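Local coordinates for IPT/TIG domain-containing protein BACOVA_02650 (Bacteroides ovatus, PDB 5E7H) that binds polysaccharide at the bacterial cell surface, probably capturing xyloglucan before its transport into the periplasm, and is represented here by an IPT/TIG domain and the xyloglucan-binding domain, at residues A[172-178]-A[189-194]; A[139-145]-A[231-237]; A[2-8]-A[20-26]. All coordinates share one frame; numbering follows the deposited sequence.

Interaction 1 (A[172-178]-A[189-194]); sequences FTGPVFQ and LNGYVP
With CG anti to its carbonyl carbon (chi1 -67°), Phe177 swings its ring past the carbonyl of Tyr192 toward Pro194, while Gln178, its CG anti to the backbone N at 174° and the chain extended beyond, runs alongside Asn190. The two segments belong to a beta hairpin of the xyloglucan-binding domain and pair antiparallel through a G1 beta bulge, in which Gly191 and Tyr192 both face Phe177. Gly191 has positive phi, which favours glycine. Phe177 and Tyr192 are joined by two backbone hydrogen bonds, Phe177 N to Tyr192 O at 2.8 Å and Tyr192 N to Phe177 O at 2.9 Å. Val176 rests its CB on Gly191 CA, 3.7 Å away. The Gln178 and Asn190 side chains point the same way, their amide planes 42° apart, and Asn190 OD1 lies 3.3 Å from Gln178 CG. Cutting Gln178 back to an alanine is likely to remove the chain that Asn190 OD1 lies against, leaving that amide freer to turn. The ring of Phe177 also packs edge-to-face with Phe252. Tyr192 O lies in the plane of the Phe177 ring at its edge, whereas Pro194 CD approaches CD2 of that ring to 3.9 Å.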
loop_
_atom_site.group_PDB
_atom_site.type_symbol
_atom_site.label_atom_id
_atom_site.label_comp_id
_atom_site.label_asym_id
_atom_site.label_seq_id
_atom_site.Cartn_x
_atom_site.Cartn_y
_atom_site.Cartn_z
ATOM N N PHE A 172 9.306 10.554 -12.662
ATOM C CA PHE A 172 10.691 10.428 -13.105
ATOM C C PHE A 172 10.758 9.527 -14.321
ATOM O O PHE A 172 9.832 8.768 -14.602
ATOM C CB PHE A 172 11.572 9.894 -11.963
ATOM C CG PHE A 172 10.998 8.697 -11.251
ATOM C CD1 PHE A 172 11.126 7.422 -11.779
ATOM C CD2 PHE A 172 10.337 8.847 -10.036
ATOM C CE1 PHE A 172 10.598 6.323 -11.118
ATOM C CE2 PHE A 172 9.808 7.770 -9.382
ATOM C CZ PHE A 172 9.936 6.502 -9.909
ATOM N N THR A 173 11.859 9.636 -15.059
ATOM C CA THR A 173 12.081 8.833 -16.246
ATOM C C THR A 173 13.452 8.183 -16.167
ATOM O O THR A 173 14.485 8.865 -16.237
ATOM C CB THR A 173 11.995 9.671 -17.538
ATOM O OG1 THR A 173 10.737 10.352 -17.581
ATOM C CG2 THR A 173 12.140 8.772 -18.764
ATOM N N GLY A 174 13.449 6.863 -16.028
ATOM C CA GLY A 174 14.674 6.078 -15.965
ATOM C C GLY A 174 14.648 5.138 -14.775
ATOM O O GLY A 174 14.676 3.918 -14.943
ATOM N N PRO A 175 14.580 5.698 -13.560
ATOM C CA PRO A 175 14.680 4.837 -12.378
ATOM C C PRO A 175 13.543 3.826 -12.272
ATOM O O PRO A 175 12.409 4.119 -12.669
ATOM C CB PRO A 175 14.665 5.840 -11.226
ATOM C CG PRO A 175 15.279 7.068 -11.827
ATOM C CD PRO A 175 14.745 7.119 -13.218
ATOM N N VAL A 176 13.877 2.643 -11.773
ATOM C CA VAL A 176 12.895 1.574 -11.536
ATOM C C VAL A 176 13.211 0.838 -10.249
ATOM O O VAL A 176 14.318 0.944 -9.721
ATOM C CB VAL A 176 12.866 0.541 -12.684
ATOM C CG1 VAL A 176 12.437 1.176 -13.988
ATOM C CG2 VAL A 176 14.232 -0.163 -12.826
ATOM N N PHE A 177 12.239 0.060 -9.777
ATOM C CA PHE A 177 12.373 -0.712 -8.556
ATOM C C PHE A 177 12.301 -2.203 -8.814
ATOM O O PHE A 177 11.589 -2.669 -9.712
ATOM C CB PHE A 177 11.288 -0.319 -7.549
ATOM C CG PHE A 177 11.435 1.077 -7.034
ATOM C CD1 PHE A 177 12.206 1.342 -5.907
ATOM C CD2 PHE A 177 10.855 2.145 -7.700
ATOM C CE1 PHE A 177 12.380 2.640 -5.444
ATOM C CE2 PHE A 177 11.021 3.448 -7.227
ATOM C CZ PHE A 177 11.791 3.689 -6.105
ATOM N N GLN A 178 13.068 -2.930 -8.016
ATOM C CA GLN A 178 12.988 -4.386 -7.915
ATOM C C GLN A 178 12.445 -4.730 -6.539
ATOM O O GLN A 178 12.886 -4.170 -5.541
ATOM C CB GLN A 178 14.370 -5.026 -8.128
ATOM C CG GLN A 178 14.393 -6.535 -7.885
ATOM C CD GLN A 178 15.759 -7.133 -7.925
ATOM O OE1 GLN A 178 16.786 -6.447 -7.939
ATOM N NE2 GLN A 178 15.780 -8.446 -7.941
ATOM N N LEU A 189 10.204 -9.175 -8.958
ATOM C CA LEU A 189 9.584 -8.165 -9.797
ATOM C C LEU A 189 10.661 -7.167 -10.151
ATOM O O LEU A 189 11.260 -6.591 -9.268
ATOM C CB LEU A 189 8.426 -7.497 -9.072
ATOM C CG LEU A 189 7.802 -6.267 -9.724
ATOM C CD1 LEU A 189 7.198 -6.661 -11.063
ATOM C CD2 LEU A 189 6.761 -5.646 -8.805
ATOM N N ASN A 190 10.908 -6.975 -11.440
ATOM C CA ASN A 190 11.908 -6.006 -11.883
ATOM C C ASN A 190 11.291 -4.945 -12.768
ATOM O O ASN A 190 10.246 -5.164 -13.388
ATOM C CB ASN A 190 13.046 -6.698 -12.620
ATOM C CG ASN A 190 14.080 -7.251 -11.670
ATOM O OD1 ASN A 190 14.897 -6.515 -11.102
ATOM N ND2 ASN A 190 14.045 -8.544 -11.485
ATOM N N GLY A 191 11.955 -3.795 -12.839
ATOM C CA GLY A 191 11.532 -2.728 -13.721
ATOM C C GLY A 191 10.241 -2.040 -13.332
ATOM O O GLY A 191 9.551 -1.460 -14.188
ATOM N N TYR A 192 9.929 -2.067 -12.049
ATOM C CA TYR A 192 8.647 -1.570 -11.555
ATOM C C TYR A 192 8.667 -0.079 -11.278
ATOM O O TYR A 192 9.560 0.427 -10.603
ATOM C CB TYR A 192 8.241 -2.315 -10.278
ATOM C CG TYR A 192 6.891 -1.893 -9.732
ATOM C CD1 TYR A 192 5.731 -2.235 -10.400
ATOM C CD2 TYR A 192 6.779 -1.132 -8.573
ATOM C CE1 TYR A 192 4.487 -1.840 -9.924
ATOM C CE2 TYR A 192 5.529 -0.740 -8.093
ATOM C CZ TYR A 192 4.405 -1.093 -8.786
ATOM O OH TYR A 192 3.152 -0.693 -8.348
ATOM N N VAL A 193 7.660 0.612 -11.807
ATOM C CA VAL A 193 7.397 1.998 -11.467
ATOM C C VAL A 193 6.075 2.042 -10.680
ATOM O O VAL A 193 5.067 1.561 -11.191
ATOM C CB VAL A 193 7.297 2.884 -12.721
ATOM C CG1 VAL A 193 7.023 4.331 -12.350
ATOM C CG2 VAL A 193 8.597 2.766 -13.559
ATOM N N PRO A 194 6.094 2.591 -9.457
ATOM C CA PRO A 194 4.862 2.634 -8.644
ATOM C C PRO A 194 3.680 3.258 -9.361
ATOM O O PRO A 194 3.814 4.351 -9.920
ATOM C CB PRO A 194 5.272 3.472 -7.448
ATOM C CG PRO A 194 6.744 3.186 -7.293
ATOM C CD PRO A 194 7.251 3.110 -8.704
#

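Interaction 2 (A[139-145]-A[231-237]); sequences SYSNAQW and STHIGVY
Ser139 and Ser141 pair with Val236 and Ile234 in the xyloglucan-binding domain as antiparallel hydrogen-bonded pairs, each closed by two backbone bonds. A further bond, from Ala143 N to Thr232 O at 2.7 Å and nearly straight at 173°, carries the ladder beyond the strand. Between the two serine pairs sits a water that donates to Ser139 O and Ile234 O and accepts from Ser141 OG, which is also hydrogen-bonded to Tyr93 OH.

Side-chain hydrogen bonds gather where the strands give way to loop. Thr232 OG1 donates to Asn142 OD1 at 2.8 Å, from above the amide plane and not on a lone pair. The indole of Trp145 gives its NE1 hydrogen to Ser231 O, 2.9 Å away and almost in the ring plane. Ser231 OG in turn accepts from His233 N, making an ST turn.

Among the rings, His233 CD2 lies over one face of Tyr140, offset toward its rim, the two planes inclined at 32°. His233 CG stands anti to its backbone N (chi1 170°), which brings CD2 over this face and lets NE2 share a hydrogen bond with Tyr237 OH at 3.0 Å. ND1 bonds to Glu183 N, and Tyr140 OH to the Glu183 carboxylate. Among apolar groups, Ala143 CB meets Ile234 CG2 at 3.8 Å and also lies over a face of the Trp145 indole.

In the five-stranded sheet this pair is flanked by strand 98-101, whose Trp101 stacks on Tyr140, and by strand 176-181; Ile234 packs against strand 89-91, while Phe226 of helix 223-227 meets Trp145 edge-to-face.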
loop_
_atom_site.group_PDB
_atom_site.type_symbol
_atom_site.label_atom_id
_atom_site.label_comp_id
_atom_site.label_asym_id
_atom_site.label_seq_id
_atom_site.Cartn_x
_atom_site.Cartn_y
_atom_site.Cartn_z
ATOM N N SER A 139 16.927 -1.379 0.339
ATOM C CA SER A 139 16.791 -1.920 1.685
ATOM C C SER A 139 16.617 -3.424 1.614
ATOM O O SER A 139 15.675 -3.907 0.986
ATOM C CB SER A 139 15.613 -1.294 2.402
ATOM O OG SER A 139 15.350 -1.963 3.625
ATOM N N TYR A 140 17.546 -4.136 2.244
ATOM C CA TYR A 140 17.424 -5.567 2.509
ATOM C C TYR A 140 16.812 -5.671 3.892
ATOM O O TYR A 140 17.434 -5.265 4.875
ATOM C CB TYR A 140 18.789 -6.251 2.436
ATOM C CG TYR A 140 18.766 -7.766 2.576
ATOM C CD1 TYR A 140 18.403 -8.365 3.772
ATOM C CD2 TYR A 140 19.168 -8.574 1.526
ATOM C CE1 TYR A 140 18.404 -9.754 3.903
ATOM C CE2 TYR A 140 19.178 -9.959 1.655
ATOM C CZ TYR A 140 18.798 -10.522 2.843
ATOM O OH TYR A 140 18.795 -11.903 2.982
ATOM N N SER A 141 15.593 -6.201 3.964
ATOM C CA SER A 141 14.857 -6.270 5.222
ATOM C C SER A 141 14.461 -7.693 5.574
ATOM O O SER A 141 14.571 -8.600 4.753
ATOM C CB SER A 141 13.590 -5.392 5.148
ATOM O OG SER A 141 13.912 -4.017 5.078
ATOM N N ASN A 142 14.039 -7.874 6.823
ATOM C CA ASN A 142 13.445 -9.116 7.299
ATOM C C ASN A 142 11.967 -8.854 7.489
ATOM O O ASN A 142 11.575 -7.910 8.176
ATOM C CB ASN A 142 14.071 -9.586 8.610
ATOM C CG ASN A 142 15.348 -10.381 8.397
ATOM O OD1 ASN A 142 15.413 -11.272 7.552
ATOM N ND2 ASN A 142 16.361 -10.054 9.157
ATOM N N ALA A 143 11.156 -9.652 6.814
ATOM C CA ALA A 143 9.720 -9.585 6.928
ATOM C C ALA A 143 9.256 -10.472 8.065
ATOM O O ALA A 143 9.933 -11.429 8.456
ATOM C CB ALA A 143 9.092 -10.023 5.638
ATOM N N GLN A 144 8.074 -10.167 8.576
ATOM C CA GLN A 144 7.324 -11.077 9.429
ATOM C C GLN A 144 6.177 -11.605 8.594
ATOM O O GLN A 144 5.199 -10.895 8.361
ATOM C CB GLN A 144 6.823 -10.355 10.673
ATOM C CG GLN A 144 6.031 -11.229 11.614
ATOM C CD GLN A 144 5.487 -10.449 12.790
ATOM O OE1 GLN A 144 4.316 -10.583 13.146
ATOM N NE2 GLN A 144 6.333 -9.621 13.397
ATOM N N TRP A 145 6.317 -12.819 8.055
ATOM C CA TRP A 145 5.296 -13.300 7.117
ATOM C C TRP A 145 3.968 -13.453 7.846
ATOM O O TRP A 145 3.926 -13.679 9.055
ATOM C CB TRP A 145 5.716 -14.626 6.459
ATOM C CG TRP A 145 7.052 -14.568 5.727
ATOM C CD1 TRP A 145 8.115 -15.377 5.964
ATOM C CD2 TRP A 145 7.462 -13.666 4.678
ATOM N NE1 TRP A 145 9.160 -15.053 5.138
ATOM C CE2 TRP A 145 8.795 -14.007 4.340
ATOM C CE3 TRP A 145 6.846 -12.624 3.972
ATOM C CZ2 TRP A 145 9.519 -13.329 3.355
ATOM C CZ3 TRP A 145 7.568 -11.954 2.994
ATOM C CH2 TRP A 145 8.900 -12.311 2.699
ATOM N N SER A 231 13.160 -18.320 4.642
ATOM C CA SER A 231 13.873 -17.048 4.515
ATOM C C SER A 231 12.921 -15.912 4.788
ATOM O O SER A 231 11.801 -15.913 4.272
ATOM C CB SER A 231 14.453 -16.887 3.125
ATOM O OG SER A 231 14.969 -15.564 2.959
ATOM N N THR A 232 13.333 -14.957 5.612
ATOM C CA THR A 232 12.488 -13.791 5.846
ATOM C C THR A 232 12.912 -12.576 5.029
ATOM O O THR A 232 12.418 -11.479 5.258
ATOM C CB THR A 232 12.442 -13.423 7.323
ATOM O OG1 THR A 232 13.751 -13.446 7.861
ATOM C CG2 THR A 232 11.591 -14.438 8.094
ATOM N N HIS A 233 13.763 -12.779 4.025
ATOM C CA HIS A 233 14.160 -11.672 3.153
ATOM C C HIS A 233 13.016 -11.053 2.370
ATOM O O HIS A 233 12.271 -11.737 1.683
ATOM C CB HIS A 233 15.219 -12.157 2.167
ATOM C CG HIS A 233 15.528 -11.192 1.071
ATOM N ND1 HIS A 233 15.348 -11.495 -0.261
ATOM C CD2 HIS A 233 16.045 -9.940 1.106
ATOM C CE1 HIS A 233 15.736 -10.472 -0.998
ATOM N NE2 HIS A 233 16.158 -9.512 -0.193
ATOM N N ILE A 234 12.922 -9.725 2.456
ATOM C CA ILE A 234 12.225 -8.926 1.449
ATOM C C ILE A 234 13.172 -7.783 1.137
ATOM O O ILE A 234 13.739 -7.178 2.048
ATOM C CB ILE A 234 10.828 -8.433 1.917
ATOM C CG1 ILE A 234 10.168 -7.590 0.834
ATOM C CG2 ILE A 234 10.930 -7.654 3.233
ATOM C CD1 ILE A 234 8.722 -7.230 1.130
ATOM N N GLY A 235 13.325 -7.487 -0.150
ATOM C CA GLY A 235 14.262 -6.458 -0.588
ATOM C C GLY A 235 13.597 -5.531 -1.578
ATOM O O GLY A 235 12.836 -5.966 -2.441
ATOM N N VAL A 236 13.870 -4.240 -1.427
ATOM C CA VAL A 236 13.407 -3.198 -2.343
ATOM C C VAL A 236 14.656 -2.492 -2.875
ATOM O O VAL A 236 15.449 -1.945 -2.108
ATOM C CB VAL A 236 12.461 -2.202 -1.648
ATOM C CG1 VAL A 236 12.059 -1.062 -2.579
ATOM C CG2 VAL A 236 11.217 -2.932 -1.110
ATOM N N TYR A 237 14.853 -2.531 -4.187
ATOM C CA TYR A 237 16.110 -2.065 -4.784
ATOM C C TYR A 237 15.821 -1.078 -5.898
ATOM O O TYR A 237 15.054 -1.379 -6.805
ATOM C CB TYR A 237 16.933 -3.221 -5.358
ATOM C CG TYR A 237 17.149 -4.392 -4.433
ATOM C CD1 TYR A 237 16.150 -5.349 -4.260
ATOM C CD2 TYR A 237 18.351 -4.562 -3.760
ATOM C CE1 TYR A 237 16.341 -6.421 -3.441
ATOM C CE2 TYR A 237 18.547 -5.634 -2.921
ATOM C CZ TYR A 237 17.535 -6.565 -2.773
ATOM O OH TYR A 237 17.718 -7.645 -1.935
HETATM O O HOH W 1 13.335 -4.325 2.282
#

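Interaction 3 (A[2-8]-A[20-26]); sequences KPVVTAV and TITGQNF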
loop_
_atom_site.group_PDB
_atom_site.type_symbol
_atom_site.label_atom_id
_atom_site.label_comp_id
_atom_site.label_asym_id
_atom_site.label_seq_id
_atom_site.Cartn_x
_atom_site.Cartn_y
_atom_site.Cartn_z
ATOM N N LYS A 2 -30.379 1.045 -3.177
ATOM C CA LYS A 2 -29.338 0.821 -2.178
ATOM C C LYS A 2 -28.003 1.435 -2.588
ATOM O O LYS A 2 -27.671 1.455 -3.772
ATOM C CB LYS A 2 -29.138 -0.681 -1.957
ATOM C CG LYS A 2 -29.328 -1.152 -0.527
ATOM C CD LYS A 2 -30.788 -1.397 -0.191
ATOM C CE LYS A 2 -31.350 -2.595 -0.947
ATOM N NZ LYS A 2 -32.138 -2.206 -2.154
ATOM N N PRO A 3 -27.230 1.939 -1.615
ATOM C CA PRO A 3 -25.855 2.306 -1.970
ATOM C C PRO A 3 -25.022 1.078 -2.311
ATOM O O PRO A 3 -25.280 -0.005 -1.789
ATOM C CB PRO A 3 -25.338 2.989 -0.706
ATOM C CG PRO A 3 -26.108 2.375 0.390
ATOM C CD PRO A 3 -27.489 2.139 -0.179
ATOM N N VAL A 4 -24.034 1.269 -3.179
ATOM C CA VAL A 4 -23.152 0.209 -3.631
ATOM C C VAL A 4 -21.724 0.728 -3.546
ATOM O O VAL A 4 -21.487 1.892 -3.834
ATOM C CB VAL A 4 -23.475 -0.208 -5.069
ATOM C CG1 VAL A 4 -22.520 -1.289 -5.543
ATOM C CG2 VAL A 4 -24.915 -0.687 -5.163
ATOM N N VAL A 5 -20.786 -0.126 -3.145
ATOM C CA VAL A 5 -19.369 0.231 -3.135
ATOM C C VAL A 5 -18.629 -0.577 -4.188
ATOM O O VAL A 5 -18.668 -1.805 -4.153
ATOM C CB VAL A 5 -18.725 -0.030 -1.766
ATOM C CG1 VAL A 5 -17.231 0.286 -1.799
ATOM C CG2 VAL A 5 -19.407 0.788 -0.687
ATOM N N THR A 6 -17.953 0.091 -5.119
ATOM C CA THR A 6 -17.206 -0.629 -6.154
ATOM C C THR A 6 -15.692 -0.638 -5.912
ATOM O O THR A 6 -15.013 -1.562 -6.351
ATOM C CB THR A 6 -17.487 -0.045 -7.556
ATOM O OG1 THR A 6 -17.210 1.357 -7.569
ATOM C CG2 THR A 6 -18.939 -0.272 -7.943
ATOM N N ALA A 7 -15.153 0.367 -5.225
ATOM C CA ALA A 7 -13.725 0.382 -4.916
ATOM C C ALA A 7 -13.415 1.348 -3.772
ATOM O O ALA A 7 -14.143 2.313 -3.554
ATOM C CB ALA A 7 -12.929 0.762 -6.137
ATOM N N VAL A 8 -12.352 1.050 -3.038
ATOM C CA VAL A 8 -11.823 1.929 -2.001
ATOM C C VAL A 8 -10.364 2.208 -2.348
ATOM O O VAL A 8 -9.642 1.314 -2.793
ATOM C CB VAL A 8 -11.940 1.305 -0.605
ATOM C CG1 VAL A 8 -11.459 2.261 0.460
ATOM C CG2 VAL A 8 -13.392 0.915 -0.320
ATOM N N THR A 20 -10.854 7.665 -0.632
ATOM C CA THR A 20 -11.865 7.839 -1.668
ATOM C C THR A 20 -12.575 6.516 -1.883
ATOM O O THR A 20 -11.933 5.476 -1.953
ATOM C CB THR A 20 -11.245 8.325 -2.991
ATOM O OG1 THR A 20 -10.518 9.536 -2.761
ATOM C CG2 THR A 20 -12.319 8.606 -4.010
ATOM N N ILE A 21 -13.896 6.570 -1.951
ATOM C CA ILE A 21 -14.730 5.394 -2.167
ATOM C C ILE A 21 -15.575 5.635 -3.400
ATOM O O ILE A 21 -16.281 6.612 -3.473
ATOM C CB ILE A 21 -15.647 5.111 -0.976
ATOM C CG1 ILE A 21 -14.816 4.925 0.293
ATOM C CG2 ILE A 21 -16.516 3.879 -1.256
ATOM C CD1 ILE A 21 -15.656 4.829 1.549
ATOM N N THR A 22 -15.493 4.733 -4.372
ATOM C CA THR A 22 -16.352 4.833 -5.554
ATOM C C THR A 22 -17.493 3.831 -5.459
ATOM O O THR A 22 -17.378 2.787 -4.813
ATOM C CB THR A 22 -15.573 4.580 -6.847
ATOM O OG1 THR A 22 -15.089 3.241 -6.842
ATOM C CG2 THR A 22 -14.390 5.515 -6.956
ATOM N N GLY A 23 -18.595 4.145 -6.117
ATOM C CA GLY A 23 -19.754 3.286 -6.055
ATOM C C GLY A 23 -20.932 3.949 -6.708
ATOM O O GLY A 23 -20.777 4.703 -7.662
ATOM N N GLN A 24 -22.111 3.678 -6.170
ATOM C CA GLN A 24 -23.337 4.203 -6.746
ATOM C C GLN A 24 -24.338 4.530 -5.654
ATOM O O GLN A 24 -24.357 3.881 -4.610
ATOM C CB GLN A 24 -23.937 3.189 -7.726
ATOM C CG GLN A 24 -23.116 2.990 -8.990
ATOM C CD GLN A 24 -23.632 1.856 -9.852
ATOM O OE1 GLN A 24 -24.116 0.844 -9.344
ATOM N NE2 GLN A 24 -23.532 2.022 -11.165
ATOM N N ASN A 25 -25.170 5.535 -5.923
ATOM C CA ASN A 25 -26.292 5.894 -5.055
ATOM C C ASN A 25 -25.875 6.399 -3.676
ATOM O O ASN A 25 -26.542 6.103 -2.683
ATOM C CB ASN A 25 -27.225 4.697 -4.884
ATOM C CG ASN A 25 -27.594 4.060 -6.200
ATOM O OD1 ASN A 25 -27.882 4.749 -7.172
ATOM N ND2 ASN A 25 -27.582 2.738 -6.239
ATOM N N PHE A 26 -24.772 7.144 -3.619
ATOM C CA PHE A 26 -24.335 7.773 -2.380
ATOM C C PHE A 26 -25.171 9.043 -2.159
ATOM O O PHE A 26 -24.660 10.163 -2.140
ATOM C CB PHE A 26 -22.826 8.085 -2.426
ATOM C CG PHE A 26 -21.931 6.865 -2.476
ATOM C CD1 PHE A 26 -22.273 5.677 -1.837
ATOM C CD2 PHE A 26 -20.722 6.919 -3.155
ATOM C CE1 PHE A 26 -21.419 4.567 -1.883
ATOM C CE2 PHE A 26 -19.864 5.811 -3.193
ATOM C CZ PHE A 26 -20.224 4.646 -2.558
#
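Val5 and Ile21 meet obliquely in this antiparallel hairpin of the IPT/TIG domain, CG1 of the valine touching CG2 of the isoleucine at 3.7 Å on the face opposite that of Thr22 and Ala7. Farther along, Val8 CG1 meets Ile21 CG1. The Phe26 ring turns its edge toward Pro3 CB and Val5 CG2, with Val77 of strand 75-78 packed against both Pro3 and Val5. Gly23, opposite Val5, has Val4 O 3.1 Å from its CA; a side chain here would run into that oxygen.

A classic beta bulge interrupts the pairing: Thr6 and Ala7 both face Thr22, and Thr22 O accepts from Thr6 N at 2.8 Å and, weakly, from Ala7 N. Ala7 O takes the return bond from Thr22 N. The side chains of Thr6 and Thr22 stand at about a right angle to each other, and their OG1 atoms share a hydrogen bond in one of the two conformers modelled for Thr6, so this bond is less certain than those of the backbone.

At the open end of the hairpin, Asn25 holds CG anti to its carbonyl carbon (chi1 -49°) and sends ND2 to Lys2 O at 2.8 Å, tilted 30° from the carbonyl plane.

The chemistry thus divides: aliphatic and aromatic groups join this sheet to the strands packed against it, whereas on the polar side Thr22 O takes two donors at the bulge, perhaps helped by the threonine hydroxyls, and the Asn25 amide extends the backbone ladder beyond the strand end.

Interaction 3 comes first along the chain and lies in the IPT/TIG domain, its centre about 32 Å from that of interaction 1 and about 36 Å from that of interaction 2, with no contact to either. The other two share the xyloglucan-binding domain, and the hairpin of interaction 1 is nested within the loop that interaction 2 closes. Their centres are about 18 Å apart, yet they meet in one five-stranded antiparallel sheet, where strands 176-181 and 233-240 are neighbours: Gln178 N probably bonds to Tyr237 O, and Phe177 packs on Val236. Interactions 1 and 2 therefore build a continuous sheet in the glycan-binding domain, while interaction 3 belongs to a different sheet, in the IPT/TIG domain.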